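Local atomic coordinates of thermosome subunit (Methanococcoides burtonii, PDB entry 3AQ1), a protein that probably uses ATP binding and hydrolysis to help unfolded proteins fold, as a group II chaperonin of the TCP-1 family. Residues V360-R372 against L417-L430. Numbering follows the deposited sequence.
Sequences VGGGSSEVELSLR and LRSQHEKGNKNAGL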
loop_
_atom_site.group_PDB
_atom_site.type_symbol
_atom_site.label_atom_id
_atom_site.label_comp_id
_atom_site.label_asym_id
_atom_site.label_seq_id
_atom_site.Cartn_x
_atom_site.Cartn_y
_atom_site.Cartn_z
ATOM N N VAL A 360 0.463 -7.618 -16.549
ATOM C CA VAL A 360 -0.393 -8.765 -16.286
ATOM C C VAL A 360 0.468 -9.978 -16.036
ATOM O O VAL A 360 1.634 -9.990 -16.418
ATOM C CB VAL A 360 -1.369 -9.035 -17.417
ATOM C CG1 VAL A 360 -2.545 -8.096 -17.283
ATOM C CG2 VAL A 360 -0.673 -8.870 -18.764
ATOM N N GLY A 361 -0.113 -10.996 -15.402
ATOM C CA GLY A 361 0.655 -12.108 -14.869
ATOM C C GLY A 361 0.654 -13.364 -15.714
ATOM O O GLY A 361 0.522 -13.302 -16.938
ATOM N N GLY A 362 0.828 -14.509 -15.058
ATOM C CA GLY A 362 0.794 -15.797 -15.725
ATOM C C GLY A 362 1.958 -16.035 -16.670
ATOM O O GLY A 362 1.877 -16.850 -17.602
ATOM N N GLY A 363 3.052 -15.325 -16.428
ATOM C CA GLY A 363 4.250 -15.504 -17.221
ATOM C C GLY A 363 4.195 -14.711 -18.508
ATOM O O GLY A 363 5.138 -14.739 -19.302
ATOM N N SER A 364 3.095 -13.995 -18.710
ATOM C CA SER A 364 2.951 -13.164 -19.903
ATOM C C SER A 364 4.142 -12.219 -20.115
ATOM O O SER A 364 4.658 -12.133 -21.222
ATOM C CB SER A 364 1.631 -12.380 -19.890
ATOM O OG SER A 364 1.637 -11.371 -18.894
ATOM N N SER A 365 4.589 -11.526 -19.066
ATOM C CA SER A 365 5.636 -10.509 -19.225
ATOM C C SER A 365 7.042 -11.104 -19.345
ATOM O O SER A 365 7.926 -10.524 -19.975
ATOM C CB SER A 365 5.582 -9.468 -18.103
ATOM O OG SER A 365 6.102 -9.976 -16.893
ATOM N N GLU A 366 7.255 -12.268 -18.753
ATOM C CA GLU A 366 8.542 -12.915 -18.893
ATOM C C GLU A 366 8.733 -13.391 -20.333
ATOM O O GLU A 366 9.804 -13.226 -20.927
ATOM C CB GLU A 366 8.664 -14.060 -17.900
ATOM C CG GLU A 366 8.965 -13.594 -16.474
ATOM C CD GLU A 366 7.721 -13.249 -15.662
ATOM O OE1 GLU A 366 6.589 -13.385 -16.176
ATOM O OE2 GLU A 366 7.884 -12.846 -14.494
ATOM N N VAL A 367 7.676 -13.971 -20.890
ATOM C CA VAL A 367 7.670 -14.445 -22.268
ATOM C C VAL A 367 7.883 -13.298 -23.266
ATOM O O VAL A 367 8.725 -13.400 -24.161
ATOM C CB VAL A 367 6.351 -15.152 -22.551
ATOM C CG1 VAL A 367 6.190 -15.484 -24.031
ATOM C CG2 VAL A 367 6.253 -16.384 -21.684
ATOM N N GLU A 368 7.127 -12.210 -23.105
ATOM C CA GLU A 368 7.336 -10.993 -23.895
ATOM C C GLU A 368 8.765 -10.455 -23.738
ATOM O O GLU A 368 9.454 -10.216 -24.724
ATOM C CB GLU A 368 6.319 -9.901 -23.527
ATOM C CG GLU A 368 6.154 -8.831 -24.597
ATOM C CD GLU A 368 5.654 -9.411 -25.919
ATOM O OE1 GLU A 368 4.870 -10.382 -25.880
ATOM O OE2 GLU A 368 6.042 -8.902 -26.995
ATOM N N LEU A 369 9.208 -10.263 -22.503
ATOM C CA LEU A 369 10.581 -9.834 -22.263
ATOM C C LEU A 369 11.558 -10.762 -22.942
ATOM O O LEU A 369 12.417 -10.311 -23.691
ATOM C CB LEU A 369 10.884 -9.770 -20.773
ATOM C CG LEU A 369 10.247 -8.555 -20.112
ATOM C CD1 LEU A 369 10.519 -8.569 -18.634
ATOM C CD2 LEU A 369 10.820 -7.321 -20.745
ATOM N N SER A 370 11.424 -12.061 -22.691
ATOM C CA SER A 370 12.337 -13.048 -23.265
ATOM C C SER A 370 12.398 -12.950 -24.776
ATOM O O SER A 370 13.478 -12.948 -25.369
ATOM C CB SER A 370 11.920 -14.452 -22.873
ATOM O OG SER A 370 12.681 -15.410 -23.583
ATOM N N LEU A 371 11.230 -12.878 -25.402
ATOM C CA LEU A 371 11.163 -12.769 -26.849
ATOM C C LEU A 371 11.868 -11.506 -27.352
ATOM O O LEU A 371 12.749 -11.573 -28.203
ATOM C CB LEU A 371 9.713 -12.787 -27.316
ATOM C CG LEU A 371 9.511 -12.457 -28.792
ATOM C CD1 LEU A 371 9.934 -13.643 -29.650
ATOM C CD2 LEU A 371 8.073 -12.070 -29.071
ATOM N N ARG A 372 11.485 -10.353 -26.820
ATOM C CA ARG A 372 12.038 -9.090 -27.284
ATOM C C ARG A 372 13.484 -8.915 -26.886
ATOM O O ARG A 372 14.190 -8.086 -27.448
ATOM C CB ARG A 372 11.235 -7.924 -26.740
ATOM C CG ARG A 372 9.839 -7.853 -27.278
ATOM C CD ARG A 372 9.020 -6.921 -26.410
ATOM N NE ARG A 372 7.660 -6.771 -26.908
ATOM C CZ ARG A 372 7.219 -5.687 -27.528
ATOM N NH1 ARG A 372 8.030 -4.654 -27.712
ATOM N NH2 ARG A 372 5.964 -5.633 -27.950
ATOM N N LEU A 417 2.478 -20.319 -25.448
ATOM C CA LEU A 417 2.812 -18.942 -25.065
ATOM C C LEU A 417 3.657 -18.246 -26.128
ATOM O O LEU A 417 3.419 -17.081 -26.457
ATOM C CB LEU A 417 3.490 -18.855 -23.691
ATOM C CG LEU A 417 2.560 -19.137 -22.507
ATOM C CD1 LEU A 417 3.319 -19.216 -21.203
ATOM C CD2 LEU A 417 1.425 -18.123 -22.421
ATOM N N ARG A 418 4.633 -18.959 -26.677
ATOM C CA ARG A 418 5.459 -18.391 -27.735
ATOM C C ARG A 418 4.649 -18.075 -28.970
ATOM O O ARG A 418 4.830 -17.025 -29.579
ATOM C CB ARG A 418 6.629 -19.304 -28.080
ATOM C CG ARG A 418 7.744 -19.215 -27.061
ATOM C CD ARG A 418 9.015 -19.749 -27.615
ATOM N NE ARG A 418 10.099 -19.662 -26.651
ATOM C CZ ARG A 418 11.354 -19.989 -26.931
ATOM N NH1 ARG A 418 11.662 -20.417 -28.151
ATOM N NH2 ARG A 418 12.294 -19.885 -26.003
ATOM N N SER A 419 3.754 -18.984 -29.340
ATOM C CA SER A 419 2.919 -18.778 -30.508
ATOM C C SER A 419 2.118 -17.497 -30.315
ATOM O O SER A 419 2.220 -16.561 -31.104
ATOM C CB SER A 419 1.990 -19.974 -30.721
ATOM O OG SER A 419 0.935 -19.655 -31.616
ATOM N N GLN A 420 1.348 -17.439 -29.239
ATOM C CA GLN A 420 0.513 -16.277 -28.996
ATOM C C GLN A 420 1.293 -14.966 -28.861
ATOM O O GLN A 420 0.875 -13.937 -29.383
ATOM C CB GLN A 420 -0.415 -16.512 -27.809
ATOM C CG GLN A 420 -1.621 -17.317 -28.204
ATOM C CD GLN A 420 -2.762 -17.132 -27.245
ATOM O OE1 GLN A 420 -3.257 -18.098 -26.659
ATOM N NE2 GLN A 420 -3.184 -15.881 -27.060
ATOM N N HIS A 421 2.430 -14.993 -28.179
ATOM C CA HIS A 421 3.236 -13.784 -28.079
ATOM C C HIS A 421 3.885 -13.371 -29.401
ATOM O O HIS A 421 3.823 -12.197 -29.783
ATOM C CB HIS A 421 4.244 -13.894 -26.945
ATOM C CG HIS A 421 3.660 -13.549 -25.612
ATOM N ND1 HIS A 421 3.888 -12.339 -24.992
ATOM C CD2 HIS A 421 2.817 -14.234 -24.807
ATOM C CE1 HIS A 421 3.226 -12.304 -23.851
ATOM N NE2 HIS A 421 2.567 -13.440 -23.715
ATOM N N GLU A 422 4.486 -14.338 -30.098
ATOM C CA GLU A 422 5.023 -14.110 -31.435
ATOM C C GLU A 422 3.965 -13.465 -32.325
ATOM O O GLU A 422 4.284 -12.667 -33.204
ATOM C CB GLU A 422 5.485 -15.426 -32.070
ATOM C CG GLU A 422 6.773 -16.000 -31.497
ATOM C CD GLU A 422 7.026 -17.440 -31.928
ATOM O OE1 GLU A 422 6.251 -17.992 -32.761
ATOM O OE2 GLU A 422 8.011 -18.018 -31.422
ATOM N N LYS A 423 2.704 -13.816 -32.089
ATOM C CA LYS A 423 1.600 -13.316 -32.902
ATOM C C LYS A 423 0.966 -12.025 -32.354
ATOM O O LYS A 423 -0.034 -11.550 -32.891
ATOM C CB LYS A 423 0.536 -14.406 -33.105
ATOM C CG LYS A 423 0.994 -15.579 -33.984
ATOM C CD LYS A 423 -0.094 -16.654 -34.081
ATOM C CE LYS A 423 0.248 -17.746 -35.086
ATOM N NZ LYS A 423 1.403 -18.571 -34.640
ATOM N N GLY A 424 1.544 -11.467 -31.288
ATOM C CA GLY A 424 1.188 -10.132 -30.832
ATOM C C GLY A 424 0.223 -10.002 -29.668
ATOM O O GLY A 424 -0.281 -8.912 -29.408
ATOM N N ASN A 425 -0.054 -11.097 -28.972
ATOM C CA ASN A 425 -0.864 -11.022 -27.761
ATOM C C ASN A 425 0.020 -10.798 -26.547
ATOM O O ASN A 425 0.636 -11.742 -26.048
ATOM C CB ASN A 425 -1.682 -12.290 -27.562
ATOM C CG ASN A 425 -2.721 -12.483 -28.637
ATOM O OD1 ASN A 425 -3.500 -13.433 -28.595
ATOM N ND2 ASN A 425 -2.741 -11.581 -29.610
ATOM N N LYS A 426 0.083 -9.553 -26.076
ATOM C CA LYS A 426 0.956 -9.206 -24.961
ATOM C C LYS A 426 0.459 -9.819 -23.651
ATOM O O LYS A 426 1.253 -10.156 -22.768
ATOM C CB LYS A 426 1.081 -7.681 -24.816
ATOM C CG LYS A 426 1.415 -6.945 -26.108
ATOM C CD LYS A 426 1.791 -5.483 -25.863
ATOM C CE LYS A 426 2.148 -4.780 -27.176
ATOM N NZ LYS A 426 2.944 -3.527 -26.990
ATOM N N ASN A 427 -0.859 -9.964 -23.535
ATOM C CA ASN A 427 -1.476 -10.377 -22.278
ATOM C C ASN A 427 -1.640 -11.881 -22.141
ATOM O O ASN A 427 -2.289 -12.353 -21.206
ATOM C CB ASN A 427 -2.852 -9.720 -22.102
ATOM C CG ASN A 427 -2.816 -8.216 -22.273
ATOM O OD1 ASN A 427 -1.821 -7.555 -21.962
ATOM N ND2 ASN A 427 -3.917 -7.664 -22.763
ATOM N N ALA A 428 -1.071 -12.635 -23.072
ATOM C CA ALA A 428 -1.229 -14.084 -23.044
ATOM C C ALA A 428 -0.367 -14.732 -21.966
ATOM O O ALA A 428 0.856 -14.671 -22.023
ATOM C CB ALA A 428 -0.913 -14.668 -24.388
ATOM N N GLY A 429 -1.013 -15.349 -20.985
ATOM C CA GLY A 429 -0.305 -16.059 -19.933
ATOM C C GLY A 429 -1.058 -17.289 -19.453
ATOM O O GLY A 429 -2.222 -17.520 -19.828
ATOM N N LEU A 430 -0.403 -18.084 -18.614
ATOM C CA LEU A 430 -1.011 -19.315 -18.125
ATOM C C LEU A 430 -2.014 -19.039 -17.011
ATOM O O LEU A 430 -1.685 -18.413 -16.014
ATOM C CB LEU A 430 0.053 -20.302 -17.646
ATOM C CG LEU A 430 -0.484 -21.596 -17.012
ATOM C CD1 LEU A 430 -1.477 -22.292 -17.939
ATOM C CD2 LEU A 430 0.646 -22.549 -16.613
#
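His421 and Glu368 form a His-carboxylate hydrogen bond where helix 364-378 meets helix 410-422 in the equatorial domain of this group II chaperonin subunit, a worked example of one imidazole tying three pieces of chain together. Followed outward, CB of His421 packs against Val367 CG1, and His421 CG lies 3.6 Å from Val367 CG1. The methyl sits over one ring face, offset toward the rim, a CH-pi contact that Val367 CG1 reaches by standing anti to its own backbone N (chi1 171°). Over the opposite face lies the carbonyl oxygen of Asn425, the residue after Gly424 in the Schellman motif that ends helix 410-422. His421 ND1 donates in a nearly straight line to Glu368 OE1, though the modelled separation is doubtfully short. A ring donating from both nitrogens would be cationic, which the adjoining carboxylate would probably favour. Glu368 OE2 also accepts from Arg372 NE at 2.7 Å through the anti lone pair, a salt bridge. Gly362 O accepts a hydrogen bond from Leu430 N, joining the turn before helix 364-378 to strand 428-430. At the far edge of the imidazole, His421 NE2 bonds to a lone pair of Ala428 O, 2.7 Å away and almost exactly in the ring plane.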